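Local coordinates for protein LigF (Sphingobium sp. SYK-6, PDB 4XT0) that acts as a glutathione-binding beta-etherase of the glutathione S-transferase superfamily, cleaving beta-aryl ether bonds during the bacterial degradation of lignin, at residues N86-P90 against T191-L195; K95-M99 against L188-G192; M99-W105 against S194-N200; T116-F121 against L164-F168. All coordinates share one frame. Residue numbers count along the deposited sequence, not the author numbering.

After helix 70-80, residues 86-90 lead to helix 93-121, and interaction 1 closes a loop of about a hundred residues by setting that linker against 191-195. Interaction 2 follows at the first turns of the helix, which meet the loop 188-192, and interaction 3 comes after it, where 99-105 packs along helix 195-204. Interactions 2 and 3 share M99, and their segments alternate along the chain, so the two loops cross. Interaction 4 lies within the loops of all three, at the far end of helix 93-121, where it reaches helix 161-182. Interactions 2 to 4 join helix 93-121 to the 188-192 loop, helix 195-204 and helix 161-182, and interaction 1 ties in the preceding linker.

Interaction 1. Residues N86-P90 against T191-L195; sequences NSLRP and TGYSL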
loop_
_atom_site.group_PDB
_atom_site.type_symbol
_atom_site.label_atom_id
_atom_site.label_comp_id
_atom_site.label_asym_id
_atom_site.label_seq_id
_atom_site.Cartn_x
_atom_site.Cartn_y
_atom_site.Cartn_z
ATOM N N ASN A 86 10.625 14.331 18.646
ATOM C CA ASN A 86 10.153 12.972 18.936
ATOM C C ASN A 86 10.580 11.943 17.881
ATOM O O ASN A 86 10.546 12.205 16.667
ATOM C CB ASN A 86 8.628 12.969 19.093
ATOM C CG ASN A 86 8.178 13.702 20.340
ATOM O OD1 ASN A 86 8.823 13.614 21.371
ATOM N ND2 ASN A 86 7.073 14.438 20.248
ATOM N N SER A 87 11.021 10.779 18.340
ATOM C CA SER A 87 11.411 9.713 17.417
ATOM C C SER A 87 10.203 8.843 17.035
ATOM O O SER A 87 9.559 8.260 17.909
ATOM C CB SER A 87 12.506 8.855 18.045
ATOM O OG SER A 87 12.790 7.757 17.197
ATOM N N LEU A 88 9.874 8.767 15.744
ATOM C CA LEU A 88 8.557 8.227 15.363
ATOM C C LEU A 88 8.629 6.854 14.694
ATOM O O LEU A 88 7.619 6.337 14.237
ATOM C CB LEU A 88 7.815 9.214 14.445
ATOM C CG LEU A 88 7.559 10.607 15.058
ATOM C CD1 LEU A 88 7.002 11.619 14.037
ATOM C CD2 LEU A 88 6.626 10.497 16.250
ATOM N N ARG A 89 9.817 6.255 14.648
ATOM C CA ARG A 89 9.917 4.832 14.272
ATOM C C ARG A 89 10.672 4.096 15.355
ATOM O O ARG A 89 11.655 4.611 15.871
ATOM C CB ARG A 89 10.642 4.629 12.934
ATOM C CG ARG A 89 10.006 5.276 11.713
ATOM C CD ARG A 89 10.735 4.789 10.423
ATOM N NE ARG A 89 12.129 5.215 10.408
ATOM C CZ ARG A 89 12.816 5.590 9.325
ATOM N NH1 ARG A 89 12.250 5.603 8.121
ATOM N NH2 ARG A 89 14.080 5.967 9.455
ATOM N N PRO A 90 10.222 2.876 15.702
ATOM C CA PRO A 90 10.966 2.048 16.667
ATOM C C PRO A 90 12.412 1.848 16.222
ATOM O O PRO A 90 12.650 1.703 15.018
ATOM C CB PRO A 90 10.220 0.698 16.642
ATOM C CG PRO A 90 8.859 0.997 16.082
ATOM C CD PRO A 90 9.042 2.191 15.144
ATOM N N THR A 191 6.001 -0.612 21.490
ATOM C CA THR A 191 7.158 0.234 21.809
ATOM C C THR A 191 6.744 1.704 21.953
ATOM O O THR A 191 7.558 2.558 22.318
ATOM C CB THR A 191 8.259 0.141 20.731
ATOM O OG1 THR A 191 7.651 0.142 19.431
ATOM C CG2 THR A 191 9.071 -1.137 20.913
ATOM N N GLY A 192 5.482 1.998 21.650
ATOM C CA GLY A 192 4.956 3.337 21.857
ATOM C C GLY A 192 4.607 4.074 20.577
ATOM O O GLY A 192 4.643 3.513 19.481
ATOM N N TYR A 193 4.265 5.345 20.734
ATOM C CA TYR A 193 3.777 6.191 19.651
ATOM C C TYR A 193 4.693 6.194 18.443
ATOM O O TYR A 193 5.901 6.404 18.580
ATOM C CB TYR A 193 3.617 7.602 20.187
ATOM C CG TYR A 193 3.026 8.635 19.259
ATOM C CD1 TYR A 193 1.674 8.627 18.950
ATOM C CD2 TYR A 193 3.816 9.669 18.753
ATOM C CE1 TYR A 193 1.113 9.608 18.141
ATOM C CE2 TYR A 193 3.269 10.665 17.946
ATOM C CZ TYR A 193 1.915 10.627 17.649
ATOM O OH TYR A 193 1.340 11.608 16.880
ATOM N N SER A 194 4.120 5.972 17.256
ATOM C CA SER A 194 4.928 5.845 16.050
ATOM C C SER A 194 4.138 6.331 14.847
ATOM O O SER A 194 2.979 6.754 14.978
ATOM C CB SER A 194 5.366 4.390 15.842
ATOM O OG SER A 194 4.294 3.594 15.318
ATOM N N LEU A 195 4.778 6.282 13.683
ATOM C CA LEU A 195 4.113 6.544 12.402
ATOM C C LEU A 195 2.855 5.668 12.215
ATOM O O LEU A 195 1.924 6.088 11.537
ATOM C CB LEU A 195 5.075 6.312 11.224
ATOM C CG LEU A 195 6.322 7.205 11.141
ATOM C CD1 LEU A 195 7.086 6.903 9.851
ATOM C CD2 LEU A 195 5.961 8.692 11.249
HETATM O O HOH W 1 8.305 5.436 17.548
HETATM O O HOH W 2 7.788 8.749 20.245
#
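One direct hydrogen bond joins these two loops: L195 N donates to L88 O at 2.9 Å, with an N-H...O angle of 153°. L195 opens helix 195-204, so its amide N-H has no earlier helical carbonyl to bond and can donate to the interdomain linker. S194 is the N-cap of that helix; its OG receives A196 N. Water extends the backbone link. Water 1 donates to S87 O (3.1 Å) and Y193 O (2.8 Å), two acceptors that cannot bond each other directly. The apolar part centres on L88, whose CD2 lies 3.8 Å from Y193 CE2 and whose CB lies 3.7 Å from L195 CD2. R89 adds its aliphatic stem, CG to L195 CD1 at 3.8 Å, while its guanidinium forms salt bridges with E75 and D79 of helix 70-80. P90 CG rests 3.7 Å from T191 OG1. The chemistry implies a linker fixed by main-chain polarity and sealed by leucine, joining the N-terminal domain to the start of a C-terminal helix.

Interaction 2. Residues K95-M99 against L188-G192; sequences KRAEM and LVDTG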
loop_
_atom_site.group_PDB
_atom_site.type_symbol
_atom_site.label_atom_id
_atom_site.label_comp_id
_atom_site.label_asym_id
_atom_site.label_seq_id
_atom_site.Cartn_x
_atom_site.Cartn_y
_atom_site.Cartn_z
ATOM N N LYS A 95 10.014 -4.317 15.469
ATOM C CA LYS A 95 8.910 -3.411 15.820
ATOM C C LYS A 95 8.665 -2.404 14.694
ATOM O O LYS A 95 7.525 -2.039 14.440
ATOM C CB LYS A 95 9.192 -2.691 17.142
ATOM C CG LYS A 95 9.292 -3.650 18.342
ATOM C CD LYS A 95 7.957 -4.352 18.581
ATOM C CE LYS A 95 8.068 -5.363 19.733
ATOM N NZ LYS A 95 6.740 -5.934 20.036
ATOM N N ARG A 96 9.735 -1.976 14.021
ATOM C CA ARG A 96 9.597 -1.090 12.865
ATOM C C ARG A 96 8.875 -1.818 11.722
ATOM O O ARG A 96 8.098 -1.204 10.993
ATOM C CB ARG A 96 10.965 -0.563 12.387
ATOM C CG ARG A 96 10.857 0.530 11.310
ATOM C CD ARG A 96 12.221 1.090 10.862
ATOM N NE ARG A 96 12.891 1.829 11.929
ATOM C CZ ARG A 96 13.983 2.574 11.762
ATOM N NH1 ARG A 96 14.550 2.696 10.567
ATOM N NH2 ARG A 96 14.515 3.189 12.797
ATOM N N ALA A 97 9.109 -3.125 11.580
ATOM C CA ALA A 97 8.361 -3.934 10.607
ATOM C C ALA A 97 6.868 -3.969 10.935
ATOM O O ALA A 97 6.010 -3.804 10.061
ATOM C CB ALA A 97 8.923 -5.373 10.542
ATOM N N GLU A 98 6.558 -4.205 12.199
ATOM C CA GLU A 98 5.172 -4.227 12.646
ATOM C C GLU A 98 4.496 -2.873 12.382
ATOM O O GLU A 98 3.339 -2.816 11.964
ATOM C CB GLU A 98 5.131 -4.586 14.133
ATOM C CG GLU A 98 3.777 -4.783 14.707
ATOM C CD GLU A 98 3.840 -5.350 16.112
ATOM O OE1 GLU A 98 4.759 -6.164 16.383
ATOM O OE2 GLU A 98 2.980 -4.968 16.939
ATOM N N MET A 99 5.241 -1.794 12.615
ATOM C CA MET A 99 4.790 -0.437 12.300
ATOM C C MET A 99 4.377 -0.294 10.816
ATOM O O MET A 99 3.313 0.255 10.515
ATOM C CB MET A 99 5.899 0.576 12.639
ATOM C CG MET A 99 5.514 2.061 12.505
ATOM S SD MET A 99 6.927 3.172 12.174
ATOM C CE MET A 99 7.411 2.650 10.537
ATOM N N LEU A 188 -0.444 1.503 18.714
ATOM C CA LEU A 188 -0.596 0.341 17.839
ATOM C C LEU A 188 0.596 -0.635 17.937
ATOM O O LEU A 188 0.392 -1.849 17.921
ATOM C CB LEU A 188 -0.829 0.789 16.395
ATOM C CG LEU A 188 -2.212 1.436 16.227
ATOM C CD1 LEU A 188 -2.362 2.115 14.871
ATOM C CD2 LEU A 188 -3.330 0.415 16.448
ATOM N N VAL A 189 1.816 -0.113 18.072
ATOM C CA VAL A 189 3.007 -0.956 18.330
ATOM C C VAL A 189 3.442 -0.730 19.777
ATOM O O VAL A 189 3.503 0.416 20.230
ATOM C CB VAL A 189 4.172 -0.616 17.359
ATOM C CG1 VAL A 189 5.350 -1.610 17.514
ATOM C CG2 VAL A 189 3.656 -0.587 15.901
ATOM N N ASP A 190 3.760 -1.800 20.503
ATOM C CA ASP A 190 3.861 -1.692 21.961
ATOM C C ASP A 190 5.139 -0.990 22.429
ATOM O O ASP A 190 5.333 -0.790 23.621
ATOM C CB ASP A 190 3.727 -3.077 22.639
ATOM C CG ASP A 190 4.787 -4.100 22.190
ATOM O OD1 ASP A 190 5.837 -3.723 21.623
ATOM O OD2 ASP A 190 4.573 -5.305 22.464
ATOM N N THR A 191 6.001 -0.612 21.490
ATOM C CA THR A 191 7.158 0.234 21.809
ATOM C C THR A 191 6.744 1.704 21.953
ATOM O O THR A 191 7.558 2.558 22.318
ATOM C CB THR A 191 8.259 0.141 20.731
ATOM O OG1 THR A 191 7.651 0.142 19.431
ATOM C CG2 THR A 191 9.071 -1.137 20.913
ATOM N N GLY A 192 5.482 1.998 21.650
ATOM C CA GLY A 192 4.956 3.337 21.857
ATOM C C GLY A 192 4.607 4.074 20.577
ATOM O O GLY A 192 4.643 3.513 19.481
HETATM O O HOH W 3 0.577 -3.958 16.681
HETATM O O HOH W 4 3.069 -4.378 19.409
#
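The salt bridge K95 NZ to D190 OD1, 2.9 Å long, is the direct polar link between the beginning of helix 93-121, in the all-helical C-terminal domain of the GST fold, and the type I beta turn V189-G192. Lysine suits this place because its long chain can run along the loop before its charge meets the aspartate at the exposed turn. E98, one helical turn further on, reaches the loop through water: E98 OE2 accepts from water 3 (2.6 Å), which also donates to L188 O (2.5 Å), and from water 4 (2.5 Å), which accepts from D190 N (2.9 Å). The turn itself is closed by G192 N to V189 O at 2.9 Å, and G192 has a positive phi of 113°, where a side chain would collide with the preceding carbonyl. Inside these polar links, V189 points its branched side chain at the helix. V189 CG1 lies 3.9 Å from K95 CD, while V189 CG2 meets M99 CB at 4.1 Å, and W102 further along the helix also touches this valine. At the outer margin the methylene K95 CG packs 3.6 Å from the methyl T191 CG2.

Interaction 3. Residues M99-W105 against S194-N200; sequences MRVWTKW and SLADICN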
loop_
_atom_site.group_PDB
_atom_site.type_symbol
_atom_site.label_atom_id
_atom_site.label_comp_id
_atom_site.label_asym_id
_atom_site.label_seq_id
_atom_site.Cartn_x
_atom_site.Cartn_y
_atom_site.Cartn_z
ATOM N N MET A 99 5.241 -1.794 12.615
ATOM C CA MET A 99 4.790 -0.437 12.300
ATOM C C MET A 99 4.377 -0.294 10.816
ATOM O O MET A 99 3.313 0.255 10.515
ATOM C CB MET A 99 5.899 0.576 12.639
ATOM C CG MET A 99 5.514 2.061 12.505
ATOM S SD MET A 99 6.927 3.172 12.174
ATOM C CE MET A 99 7.411 2.650 10.537
ATOM N N ARG A 100 5.215 -0.792 9.909
ATOM C CA ARG A 100 4.950 -0.699 8.472
ATOM C C ARG A 100 3.758 -1.534 8.062
ATOM O O ARG A 100 3.073 -1.173 7.112
ATOM C CB ARG A 100 6.178 -1.125 7.633
ATOM C CG ARG A 100 7.375 -0.216 7.821
ATOM C CD ARG A 100 8.489 -0.419 6.750
ATOM N NE ARG A 100 9.406 0.713 6.907
ATOM C CZ ARG A 100 10.664 0.623 7.318
ATOM N NH1 ARG A 100 11.211 -0.564 7.554
ATOM N NH2 ARG A 100 11.380 1.732 7.470
ATOM N N VAL A 101 3.515 -2.654 8.752
ATOM C CA VAL A 101 2.318 -3.445 8.477
ATOM C C VAL A 101 1.091 -2.552 8.726
ATOM O O VAL A 101 0.150 -2.550 7.934
ATOM C CB VAL A 101 2.248 -4.732 9.335
ATOM C CG1 VAL A 101 0.889 -5.436 9.152
ATOM C CG2 VAL A 101 3.379 -5.696 8.946
ATOM N N TRP A 102 1.120 -1.770 9.806
ATOM C CA TRP A 102 0.022 -0.833 10.093
ATOM C C TRP A 102 -0.086 0.284 9.073
ATOM O O TRP A 102 -1.196 0.672 8.699
ATOM C CB TRP A 102 0.172 -0.192 11.489
ATOM C CG TRP A 102 -0.306 -1.067 12.604
ATOM C CD1 TRP A 102 0.464 -1.696 13.531
ATOM C CD2 TRP A 102 -1.661 -1.407 12.895
ATOM N NE1 TRP A 102 -0.324 -2.411 14.391
ATOM C CE2 TRP A 102 -1.634 -2.264 14.023
ATOM C CE3 TRP A 102 -2.898 -1.088 12.325
ATOM C CZ2 TRP A 102 -2.795 -2.789 14.591
ATOM C CZ3 TRP A 102 -4.054 -1.615 12.891
ATOM C CH2 TRP A 102 -3.992 -2.454 14.013
ATOM N N THR A 103 1.052 0.862 8.673
ATOM C CA THR A 103 0.977 2.038 7.815
ATOM C C THR A 103 0.550 1.622 6.405
ATOM O O THR A 103 -0.206 2.328 5.753
ATOM C CB THR A 103 2.313 2.846 7.779
ATOM O OG1 THR A 103 3.391 2.044 7.281
ATOM C CG2 THR A 103 2.665 3.394 9.182
ATOM N N LYS A 104 1.012 0.472 5.932
ATOM C CA LYS A 104 0.626 0.041 4.597
ATOM C C LYS A 104 -0.830 -0.441 4.608
ATOM O O LYS A 104 -1.526 -0.346 3.602
ATOM C CB LYS A 104 1.577 -1.043 4.072
ATOM C CG LYS A 104 1.316 -2.461 4.622
ATOM C CD LYS A 104 2.558 -3.339 4.374
ATOM C CE LYS A 104 2.856 -3.509 2.871
ATOM N NZ LYS A 104 1.803 -4.395 2.213
ATOM N N TRP A 105 -1.307 -0.918 5.754
ATOM C CA TRP A 105 -2.708 -1.299 5.865
ATOM C C TRP A 105 -3.618 -0.068 5.762
ATOM O O TRP A 105 -4.712 -0.150 5.226
ATOM C CB TRP A 105 -2.956 -2.039 7.171
ATOM C CG TRP A 105 -4.371 -2.430 7.405
ATOM C CD1 TRP A 105 -5.048 -3.477 6.846
ATOM C CD2 TRP A 105 -5.272 -1.795 8.309
ATOM N NE1 TRP A 105 -6.332 -3.525 7.343
ATOM C CE2 TRP A 105 -6.495 -2.507 8.248
ATOM C CE3 TRP A 105 -5.178 -0.694 9.166
ATOM C CZ2 TRP A 105 -7.611 -2.143 9.003
ATOM C CZ3 TRP A 105 -6.286 -0.339 9.925
ATOM C CH2 TRP A 105 -7.485 -1.065 9.836
ATOM N N SER A 194 4.120 5.972 17.256
ATOM C CA SER A 194 4.928 5.845 16.050
ATOM C C SER A 194 4.138 6.331 14.847
ATOM O O SER A 194 2.979 6.754 14.978
ATOM C CB SER A 194 5.366 4.390 15.842
ATOM O OG SER A 194 4.294 3.594 15.318
ATOM N N LEU A 195 4.778 6.282 13.683
ATOM C CA LEU A 195 4.113 6.544 12.402
ATOM C C LEU A 195 2.855 5.668 12.215
ATOM O O LEU A 195 1.924 6.088 11.537
ATOM C CB LEU A 195 5.075 6.312 11.224
ATOM C CG LEU A 195 6.322 7.205 11.141
ATOM C CD1 LEU A 195 7.086 6.903 9.851
ATOM C CD2 LEU A 195 5.961 8.692 11.249
ATOM N N ALA A 196 2.827 4.471 12.808
ATOM C CA ALA A 196 1.604 3.648 12.765
ATOM C C ALA A 196 0.416 4.395 13.341
ATOM O O ALA A 196 -0.671 4.414 12.737
ATOM C CB ALA A 196 1.788 2.330 13.529
ATOM N N ASP A 197 0.601 4.969 14.531
ATOM C CA ASP A 197 -0.479 5.726 15.163
ATOM C C ASP A 197 -0.870 6.935 14.321
ATOM O O ASP A 197 -2.055 7.182 14.102
ATOM C CB ASP A 197 -0.082 6.149 16.584
ATOM C CG ASP A 197 0.312 4.954 17.438
ATOM O OD1 ASP A 197 -0.601 4.201 17.873
ATOM O OD2 ASP A 197 1.532 4.744 17.642
ATOM N N ILE A 198 0.124 7.669 13.827
ATOM C CA ILE A 198 -0.130 8.879 13.042
ATOM C C ILE A 198 -0.924 8.566 11.755
ATOM O O ILE A 198 -1.935 9.215 11.457
ATOM C CB ILE A 198 1.212 9.594 12.687
ATOM C CG1 ILE A 198 1.774 10.320 13.909
ATOM C CG2 ILE A 198 1.030 10.575 11.537
ATOM C CD1 ILE A 198 3.227 10.807 13.698
ATOM N N CYS A 199 -0.492 7.545 11.019
ATOM C CA CYS A 199 -1.141 7.215 9.746
ATOM C C CYS A 199 -2.578 6.741 9.967
ATOM O O CYS A 199 -3.474 7.072 9.185
ATOM C CB CYS A 199 -0.337 6.155 8.987
ATOM S SG CYS A 199 1.297 6.738 8.370
ATOM N N ASN A 200 -2.804 5.975 11.030
ATOM C CA ASN A 200 -4.144 5.503 11.325
ATOM C C ASN A 200 -5.017 6.613 11.902
ATOM O O ASN A 200 -6.220 6.682 11.607
ATOM C CB ASN A 200 -4.095 4.311 12.287
ATOM C CG ASN A 200 -3.825 3.014 11.575
ATOM O OD1 ASN A 200 -4.747 2.371 11.074
ATOM N ND2 ASN A 200 -2.553 2.623 11.509
#
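A capping box begins the second helix of this pair in the GST C-terminal helical domain: S194 OG accepts A196 N at 3.0 Å, and D197 OD2 accepts S194 N at 2.9 Å. Serine and aspartate suit these positions because their short polar side chains satisfy amides at the helix start. The helix then runs almost parallel to 99-105, the short axes 12° apart and 8.4 Å at closest approach. Such close spacing depends on small residues, above all A196, whose CB lies 3.6 Å from W102 CB and 3.9 Å from M99 CG. The flexible thioether of M99 fills the space around the cap, its CG 3.4 Å from S194 OG and its SD 3.8 Å from L195 CB. T103 turns its methyl inward: CG2 lies 3.7 Å from both A196 CA and C199 SG. N200 folds back on its own helix, ND2 donating to A196 O at 2.9 Å, while its OD1 lies 3.3 Å from W105 CZ3, at the edge of the indole. On the outer side of helix 93-121, R100 and K104 form salt bridges with D79 and E69 of the second subunit. The chemistry thus implies a division: S194 OG, D197 OD2 and N200 ND2 bond within 194-200, N200 OD1 lacks a hydrogen-bond partner, and the join to 99-105 rests on van der Waals packing of M99, W102 and T103 against A196 and its neighbours.

Interaction 4. Residues T116-F121 against L164-F168; sequences TIGWAF and LDEEF
I117, L164 and E167 account for most of the surface buried where the last turns of helix 93-121 cross the early part of helix 161-182. Both are alpha-helical, phi/psi near -60/-42 (F121 -117/-22), with F121 N to I117 O 3.1 Å and F168 N to L164 O 3.0 Å. Their axes approach to 10.3 Å at a signed crossing angle of -137°, N-to-C directions roughly opposed. In register, I117 CA lies 6.9 Å from L164 CA, and T116 CA 7.0 Å from E167 CA. I117 takes the m, m rotamer, placing CD1 over one face of the F168 ring, 4.2 Å from L164 CD2 and 3.7 Å from E167 CB; its CG2 is 4.1 Å from F168 CZ. The branched isoleucine can therefore touch three neighbours at once. L164, in the m, t rotamer, extends to A120 CB (CD2, 3.9 Å) and F121 CZ (CD1, 4.0 Å), the small alanine leaving room for it. E167, m at chi1 and chi2, offers its aliphatic part: CG lies 3.5 Å from T116 CG2, while its carboxylate pairs with K170. The hydroxyl of T116 (chi1 m) bonds to W112 O of its own helix. F121 CE2 to F168 CE2, 4.4 Å, completes the margin. This apolar crossing of two long helices is part of the helical bundle that forms the C-terminal domain of the GST fold.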
loop_
_atom_site.group_PDB
_atom_site.type_symbol
_atom_site.label_atom_id
_atom_site.label_comp_id
_atom_site.label_asym_id
_atom_site.label_seq_id
_atom_site.Cartn_x
_atom_site.Cartn_y
_atom_site.Cartn_z
ATOM N N THR A 116 -13.996 6.555 0.372
ATOM C CA THR A 116 -15.116 6.339 -0.549
ATOM C C THR A 116 -16.415 6.920 -0.002
ATOM O O THR A 116 -17.183 7.541 -0.733
ATOM C CB THR A 116 -15.341 4.845 -0.857
ATOM O OG1 THR A 116 -14.156 4.298 -1.443
ATOM C CG2 THR A 116 -16.522 4.675 -1.825
ATOM N N ILE A 117 -16.653 6.731 1.291
ATOM C CA ILE A 117 -17.853 7.287 1.903
ATOM C C ILE A 117 -17.762 8.820 1.907
ATOM O O ILE A 117 -18.752 9.507 1.656
ATOM C CB ILE A 117 -18.061 6.735 3.325
ATOM C CG1 ILE A 117 -18.221 5.208 3.274
ATOM C CG2 ILE A 117 -19.275 7.366 3.979
ATOM C CD1 ILE A 117 -19.103 4.727 2.131
ATOM N N GLY A 118 -16.562 9.342 2.158
ATOM C CA GLY A 118 -16.303 10.772 2.081
ATOM C C GLY A 118 -16.587 11.404 0.721
ATOM O O GLY A 118 -17.192 12.477 0.651
ATOM N N TRP A 119 -16.157 10.753 -0.359
ATOM C CA TRP A 119 -16.430 11.254 -1.710
ATOM C C TRP A 119 -17.925 11.262 -2.027
ATOM O O TRP A 119 -18.418 12.142 -2.737
ATOM C CB TRP A 119 -15.686 10.423 -2.763
ATOM C CG TRP A 119 -14.241 10.809 -2.927
ATOM C CD1 TRP A 119 -13.175 10.334 -2.212
ATOM C CD2 TRP A 119 -13.704 11.758 -3.859
ATOM N NE1 TRP A 119 -12.012 10.924 -2.645
ATOM C CE2 TRP A 119 -12.309 11.802 -3.655
ATOM C CE3 TRP A 119 -14.266 12.567 -4.849
ATOM C CZ2 TRP A 119 -11.469 12.627 -4.402
ATOM C CZ3 TRP A 119 -13.430 13.384 -5.589
ATOM C CH2 TRP A 119 -12.048 13.407 -5.361
ATOM N N ALA A 120 -18.644 10.278 -1.500
ATOM C CA ALA A 120 -20.067 10.149 -1.781
ATOM C C ALA A 120 -20.881 11.241 -1.084
ATOM O O ALA A 120 -21.783 11.823 -1.681
ATOM C CB ALA A 120 -20.565 8.766 -1.368
ATOM N N PHE A 121 -20.546 11.531 0.170
ATOM C CA PHE A 121 -21.371 12.423 0.982
ATOM C C PHE A 121 -20.667 13.718 1.411
ATOM O O PHE A 121 -21.330 14.710 1.723
ATOM C CB PHE A 121 -21.850 11.683 2.234
ATOM C CG PHE A 121 -22.528 10.375 1.951
ATOM C CD1 PHE A 121 -23.471 10.267 0.945
ATOM C CD2 PHE A 121 -22.217 9.247 2.693
ATOM C CE1 PHE A 121 -24.099 9.058 0.692
ATOM C CE2 PHE A 121 -22.833 8.038 2.441
ATOM C CZ PHE A 121 -23.772 7.941 1.439
ATOM N N LEU A 164 -21.542 1.388 -1.955
ATOM C CA LEU A 164 -21.565 2.033 -0.645
ATOM C C LEU A 164 -21.703 1.013 0.486
ATOM O O LEU A 164 -20.991 1.095 1.490
ATOM C CB LEU A 164 -22.695 3.064 -0.571
ATOM C CG LEU A 164 -22.618 4.214 -1.583
ATOM C CD1 LEU A 164 -23.806 5.193 -1.426
ATOM C CD2 LEU A 164 -21.281 4.937 -1.473
ATOM N N ASP A 165 -22.608 0.053 0.311
ATOM C CA ASP A 165 -22.820 -1.000 1.302
ATOM C C ASP A 165 -21.519 -1.737 1.615
ATOM O O ASP A 165 -21.184 -1.978 2.776
ATOM C CB ASP A 165 -23.863 -2.004 0.810
ATOM C CG ASP A 165 -25.152 -1.341 0.356
ATOM O OD1 ASP A 165 -25.439 -0.214 0.818
ATOM O OD2 ASP A 165 -25.877 -1.955 -0.459
ATOM N N GLU A 166 -20.793 -2.102 0.568
ATOM C CA GLU A 166 -19.561 -2.852 0.748
ATOM C C GLU A 166 -18.511 -2.001 1.479
ATOM O O GLU A 166 -17.812 -2.493 2.374
ATOM C CB GLU A 166 -19.033 -3.336 -0.602
ATOM C CG GLU A 166 -17.599 -3.821 -0.588
ATOM C CD GLU A 166 -17.408 -5.131 0.165
ATOM O OE1 GLU A 166 -18.404 -5.685 0.681
ATOM O OE2 GLU A 166 -16.255 -5.611 0.252
ATOM N N GLU A 167 -18.429 -0.722 1.115
ATOM C CA GLU A 167 -17.450 0.180 1.715
ATOM C C GLU A 167 -17.692 0.336 3.205
ATOM O O GLU A 167 -16.735 0.343 4.001
ATOM C CB GLU A 167 -17.484 1.545 1.031
ATOM C CG GLU A 167 -16.949 1.537 -0.396
ATOM C CD GLU A 167 -15.637 0.792 -0.536
ATOM O OE1 GLU A 167 -14.691 1.097 0.213
ATOM O OE2 GLU A 167 -15.547 -0.110 -1.392
ATOM N N PHE A 168 -18.964 0.469 3.576
ATOM C CA PHE A 168 -19.368 0.526 4.977
ATOM C C PHE A 168 -18.936 -0.725 5.737
ATOM O O PHE A 168 -18.434 -0.610 6.855
ATOM C CB PHE A 168 -20.892 0.723 5.113
ATOM C CG PHE A 168 -21.294 2.156 5.280
ATOM C CD1 PHE A 168 -20.886 2.872 6.399
ATOM C CD2 PHE A 168 -22.062 2.797 4.321
ATOM C CE1 PHE A 168 -21.239 4.207 6.563
ATOM C CE2 PHE A 168 -22.427 4.134 4.480
ATOM C CZ PHE A 168 -22.013 4.838 5.603
#